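Local coordinates for MutT/nudix family protein (PDB 3GZ5), which probably regulates transcription of NAD metabolism genes in an ADP-ribose-dependent manner, combining a Nudix domain with a DNA-binding winged helix domain, at residues B[87-92]-B[107-112]; B[23-28]-B[69-74]. All coordinates share one frame; numbering follows the deposited sequence.

Both contacts are buried in the Nudix domain and meet on one sheet. Contact 1 (87-92 with 107-112) joins two antiparallel strands, largely through backbone hydrogen bonds; contact 2 (23-28 with 69-74) lays a helix on a strand with small apolar groups and no hydrogen bond between them. Strand 22-33 runs parallel to strand 104-112, so the sheet carries one contact into the other, and V72 CG1 of contact 2 lies 3.5 Å from I87 CD1 of contact 1. The centre of contact 1 lies about 9 Å from the centre of the chain, against about 13 Å for contact 2, yet at T92 it reaches the second subunit.

Contact 1: residues B[87-92]-B[107-112]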
loop_
_atom_site.group_PDB
_atom_site.type_symbol
_atom_site.label_atom_id
_atom_site.label_comp_id
_atom_site.label_asym_id
_atom_site.label_seq_id
_atom_site.Cartn_x
_atom_site.Cartn_y
_atom_site.Cartn_z
ATOM N N ILE B 87 4.647 12.266 -1.495
ATOM C CA ILE B 87 4.540 11.471 -0.273
ATOM C C ILE B 87 3.426 10.452 -0.412
ATOM O O ILE B 87 2.370 10.753 -0.948
ATOM C CB ILE B 87 4.387 12.382 1.013
ATOM C CG1 ILE B 87 4.591 11.555 2.278
ATOM C CG2 ILE B 87 3.022 13.127 1.033
ATOM C CD1 ILE B 87 5.235 12.330 3.394
ATOM N N GLU B 88 3.680 9.234 0.047
ATOM C CA GLU B 88 2.732 8.147 -0.043
ATOM C C GLU B 88 2.971 7.195 1.115
ATOM O O GLU B 88 4.124 6.851 1.431
ATOM C CB GLU B 88 2.933 7.381 -1.371
ATOM C CG GLU B 88 2.034 6.145 -1.521
ATOM C CD GLU B 88 2.382 5.289 -2.733
ATOM O OE1 GLU B 88 1.448 4.818 -3.423
ATOM O OE2 GLU B 88 3.589 5.067 -2.988
ATOM N N GLN B 89 1.889 6.745 1.737
ATOM C CA GLN B 89 1.981 5.754 2.795
ATOM C C GLN B 89 2.594 4.448 2.272
ATOM O O GLN B 89 2.186 3.927 1.223
ATOM C CB GLN B 89 0.580 5.509 3.373
ATOM C CG GLN B 89 0.536 5.211 4.854
ATOM C CD GLN B 89 -0.880 5.065 5.367
ATOM O OE1 GLN B 89 -1.461 6.008 5.927
ATOM N NE2 GLN B 89 -1.435 3.894 5.190
ATOM N N LEU B 90 3.592 3.935 2.984
ATOM C CA LEU B 90 4.239 2.673 2.664
ATOM C C LEU B 90 3.544 1.465 3.332
ATOM O O LEU B 90 3.055 0.545 2.671
ATOM C CB LEU B 90 5.717 2.741 3.084
ATOM C CG LEU B 90 6.597 1.516 2.786
ATOM C CD1 LEU B 90 6.682 1.225 1.288
ATOM C CD2 LEU B 90 8.001 1.609 3.427
ATOM N N CYS B 91 3.519 1.477 4.662
ATOM C CA CYS B 91 3.054 0.354 5.429
ATOM C C CYS B 91 2.902 0.819 6.884
ATOM O O CYS B 91 3.367 1.908 7.258
ATOM C CB CYS B 91 4.033 -0.832 5.323
ATOM S SG CYS B 91 5.674 -0.441 5.979
ATOM N N THR B 92 2.192 0.017 7.669
ATOM C CA THR B 92 2.036 0.241 9.102
ATOM C C THR B 92 2.590 -1.014 9.726
ATOM O O THR B 92 2.146 -2.110 9.407
ATOM C CB THR B 92 0.549 0.475 9.472
ATOM O OG1 THR B 92 0.147 1.725 8.905
ATOM C CG2 THR B 92 0.330 0.539 10.979
ATOM N N VAL B 107 3.241 4.043 11.541
ATOM C CA VAL B 107 2.724 4.269 10.203
ATOM C C VAL B 107 3.854 4.879 9.354
ATOM O O VAL B 107 4.323 6.002 9.615
ATOM C CB VAL B 107 1.466 5.153 10.231
ATOM C CG1 VAL B 107 0.857 5.251 8.832
ATOM C CG2 VAL B 107 0.442 4.616 11.282
ATOM N N CYS B 108 4.321 4.103 8.382
ATOM C CA CYS B 108 5.481 4.469 7.573
ATOM C C CYS B 108 5.083 4.982 6.218
ATOM O O CYS B 108 4.223 4.398 5.566
ATOM C CB CYS B 108 6.472 3.298 7.408
ATOM S SG CYS B 108 8.127 3.912 6.822
ATOM N N TYR B 109 5.716 6.090 5.821
ATOM C CA TYR B 109 5.520 6.772 4.549
ATOM C C TYR B 109 6.808 6.712 3.734
ATOM O O TYR B 109 7.906 6.588 4.322
ATOM C CB TYR B 109 5.171 8.252 4.784
ATOM C CG TYR B 109 3.747 8.460 5.273
ATOM C CD1 TYR B 109 2.749 8.874 4.393
ATOM C CD2 TYR B 109 3.400 8.207 6.588
ATOM C CE1 TYR B 109 1.435 9.046 4.816
ATOM C CE2 TYR B 109 2.076 8.360 7.029
ATOM C CZ TYR B 109 1.110 8.786 6.139
ATOM O OH TYR B 109 -0.194 8.938 6.554
ATOM N N THR B 110 6.656 6.762 2.398
ATOM C CA THR B 110 7.755 7.070 1.482
ATOM C C THR B 110 7.598 8.487 0.976
ATOM O O THR B 110 6.487 8.927 0.666
ATOM C CB THR B 110 7.813 6.156 0.218
ATOM O OG1 THR B 110 7.810 4.790 0.610
ATOM C CG2 THR B 110 9.139 6.410 -0.552
ATOM N N ALA B 111 8.710 9.203 0.886
ATOM C CA ALA B 111 8.682 10.503 0.279
ATOM C C ALA B 111 9.840 10.732 -0.693
ATOM O O ALA B 111 10.881 10.057 -0.624
ATOM C CB ALA B 111 8.618 11.627 1.376
ATOM N N LEU B 112 9.650 11.707 -1.577
ATOM C CA LEU B 112 10.660 12.125 -2.538
ATOM C C LEU B 112 10.738 13.640 -2.618
ATOM O O LEU B 112 9.717 14.336 -2.641
ATOM C CB LEU B 112 10.368 11.538 -3.935
ATOM C CG LEU B 112 10.447 10.022 -4.209
ATOM C CD1 LEU B 112 10.134 9.688 -5.683
ATOM C CD2 LEU B 112 11.842 9.507 -3.880
#
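Y109 turns its CG anti to its own carbonyl carbon (chi1 -75°), and I87 holds CG1 anti to its backbone N (chi1 -167°); with both so placed, I87 CG1 comes 3.9 Å from Y109 CD1. Q89 lays its CG over one face of the same ring, a CH-pi contact of 4.0 Å to the ring centroid. An aromatic residue suits this place because its broad ring meets the aliphatic part of Q89 on that face and also reaches V72 and L68 of helix 68-80. An alanine in place of Y109 would probably open a gap between sheet and helix, leaving I87 CG1 and Q89 CG without the ring they pack on. Farther along, I87 CD1 lies 4.0 Å from A111 CB, whose small methyl leaves room for the branched chain.

The backbones pair E88 with T110 by two bonds, of which T110 N to E88 O is 2.7 Å long. Beyond Q89 the register slips by one residue. C108 O then accepts from both L90 N at 2.7 Å and C91 N at 3.1 Å, each donor tilted out of the carbonyl plane, while C108 N bonds back to C91 O at 2.6 Å. The extra residue, L90, points toward strand 104-112, with CD2 4.1 Å from C108 SG, and its apolar chain also packs on A152 of helix 145-162. The E88 carboxylate, through OE2, forms salt bridges with R155 and K159 of that helix, whereas T92 bonds through OG1 to T92 of the second subunit. L90 and C91 together face the single residue C108, a classic beta bulge, here within the hairpin of strands 86-95 and 104-112 of the Nudix domain.

Contact 2: residues B[23-28]-B[69-74]; sequences LTVDAV and EQTVLR
T71 OG1 hydrogen-bonds to S67 O, one turn earlier in the chain and just ahead of helix 68-80, and weakly to D65 OD2, and this grip leaves the methyl of T71 to face the strand. A chi1 of -57° sets OG1 anti to the carbonyl carbon and leaves CG2 anti to the backbone N, where it stands 3.7 Å from V25 CG2. Threonine suits this buried place: its hydroxyl is bonded to the residues leading into the helix, and its methyl packs on the sheet.

The rest of the contact belongs to V72, which divides its surface between two strand residues. V25 CG1 meets V72 CB at 3.6 Å, the two side chains crossing at about a right angle, and V72 CG2 touches A27 CB at the same distance of 3.6 Å. Residues V25 and A27 alternate with D26, so both point toward the helix while D26 points away and bonds through OD1 to T106. Short side chains let the helix come close, and the axes of the two segments approach to 8.1 Å. With aliphatic carbons making nearly all of the meeting surface and no hydrogen bond across it, the contact depends on close fit and the exclusion of water.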
loop_
_atom_site.group_PDB
_atom_site.type_symbol
_atom_site.label_atom_id
_atom_site.label_comp_id
_atom_site.label_asym_id
_atom_site.label_seq_id
_atom_site.Cartn_x
_atom_site.Cartn_y
_atom_site.Cartn_z
ATOM N N LEU B 23 2.455 4.891 19.377
ATOM C CA LEU B 23 1.957 5.107 18.041
ATOM C C LEU B 23 2.744 6.247 17.451
ATOM O O LEU B 23 2.699 7.354 17.968
ATOM C CB LEU B 23 0.464 5.442 18.088
ATOM C CG LEU B 23 -0.290 5.728 16.787
ATOM C CD1 LEU B 23 -0.225 4.534 15.826
ATOM C CD2 LEU B 23 -1.766 6.112 17.093
ATOM N N THR B 24 3.499 5.959 16.391
ATOM C CA THR B 24 4.298 6.972 15.724
ATOM C C THR B 24 4.049 6.984 14.213
ATOM O O THR B 24 3.398 6.089 13.654
ATOM C CB THR B 24 5.806 6.804 16.005
ATOM O OG1 THR B 24 6.248 5.528 15.520
ATOM C CG2 THR B 24 6.127 6.934 17.537
ATOM N N VAL B 25 4.544 8.019 13.556
ATOM C CA VAL B 25 4.510 8.079 12.111
ATOM C C VAL B 25 5.984 8.246 11.706
ATOM O O VAL B 25 6.704 8.930 12.409
ATOM C CB VAL B 25 3.567 9.256 11.624
ATOM C CG1 VAL B 25 3.448 9.279 10.134
ATOM C CG2 VAL B 25 2.166 9.097 12.203
ATOM N N ASP B 26 6.439 7.580 10.637
ATOM C CA ASP B 26 7.818 7.719 10.129
ATOM C C ASP B 26 7.786 7.911 8.620
ATOM O O ASP B 26 6.808 7.602 7.973
ATOM C CB ASP B 26 8.681 6.473 10.430
ATOM C CG ASP B 26 9.071 6.362 11.906
ATOM O OD1 ASP B 26 9.111 5.252 12.445
ATOM O OD2 ASP B 26 9.316 7.396 12.549
ATOM N N ALA B 27 8.893 8.384 8.072
ATOM C CA ALA B 27 9.044 8.622 6.647
ATOM C C ALA B 27 10.452 8.258 6.216
ATOM O O ALA B 27 11.437 8.678 6.848
ATOM C CB ALA B 27 8.787 10.065 6.331
ATOM N N VAL B 28 10.519 7.448 5.158
ATOM C CA VAL B 28 11.720 7.269 4.352
ATOM C C VAL B 28 11.673 8.289 3.204
ATOM O O VAL B 28 10.932 8.128 2.227
ATOM C CB VAL B 28 11.862 5.831 3.830
ATOM C CG1 VAL B 28 13.228 5.634 3.223
ATOM C CG2 VAL B 28 11.656 4.807 4.974
ATOM N N GLU B 69 -1.227 12.268 7.322
ATOM C CA GLU B 69 -0.386 12.985 6.368
ATOM C C GLU B 69 0.146 14.308 6.931
ATOM O O GLU B 69 1.326 14.643 6.739
ATOM C CB GLU B 69 -1.098 13.210 5.021
ATOM C CG GLU B 69 -0.172 13.732 3.934
ATOM C CD GLU B 69 -0.901 14.084 2.644
ATOM O OE1 GLU B 69 -1.097 15.288 2.377
ATOM O OE2 GLU B 69 -1.286 13.159 1.897
ATOM N N GLN B 70 -0.709 15.077 7.599
ATOM C CA GLN B 70 -0.236 16.316 8.238
ATOM C C GLN B 70 0.831 15.993 9.295
ATOM O O GLN B 70 1.842 16.658 9.394
ATOM C CB GLN B 70 -1.403 17.117 8.801
ATOM C CG GLN B 70 -2.343 17.599 7.694
ATOM C CD GLN B 70 -3.385 18.644 8.122
ATOM O OE1 GLN B 70 -4.169 19.136 7.287
ATOM N NE2 GLN B 70 -3.409 18.979 9.401
ATOM N N THR B 71 0.634 14.919 10.048
ATOM C CA THR B 71 1.656 14.470 10.978
ATOM C C THR B 71 3.024 14.239 10.295
ATOM O O THR B 71 4.015 14.810 10.716
ATOM C CB THR B 71 1.204 13.223 11.735
ATOM O OG1 THR B 71 -0.042 13.517 12.406
ATOM C CG2 THR B 71 2.289 12.800 12.746
ATOM N N VAL B 72 3.058 13.443 9.231
ATOM C CA VAL B 72 4.321 13.118 8.569
ATOM C C VAL B 72 4.958 14.307 7.818
ATOM O O VAL B 72 6.174 14.391 7.732
ATOM C CB VAL B 72 4.209 11.826 7.674
ATOM C CG1 VAL B 72 3.421 12.083 6.377
ATOM C CG2 VAL B 72 5.607 11.233 7.406
ATOM N N LEU B 73 4.146 15.231 7.320
ATOM C CA LEU B 73 4.655 16.415 6.619
ATOM C C LEU B 73 5.276 17.418 7.595
ATOM O O LEU B 73 6.300 18.060 7.284
ATOM C CB LEU B 73 3.551 17.094 5.799
ATOM C CG LEU B 73 2.968 16.317 4.611
ATOM C CD1 LEU B 73 1.803 17.055 3.983
ATOM C CD2 LEU B 73 4.037 16.005 3.569
ATOM N N ARG B 74 4.638 17.547 8.766
ATOM C CA ARG B 74 5.210 18.303 9.869
ATOM C C ARG B 74 6.527 17.694 10.303
ATOM O O ARG B 74 7.503 18.409 10.393
ATOM C CB ARG B 74 4.254 18.413 11.068
ATOM C CG ARG B 74 4.894 19.150 12.256
ATOM C CD ARG B 74 4.024 19.247 13.492
ATOM N NE ARG B 74 3.371 18.003 13.883
ATOM C CZ ARG B 74 3.876 17.094 14.717
ATOM N NH1 ARG B 74 3.160 16.023 15.015
ATOM N NH2 ARG B 74 5.089 17.228 15.232
#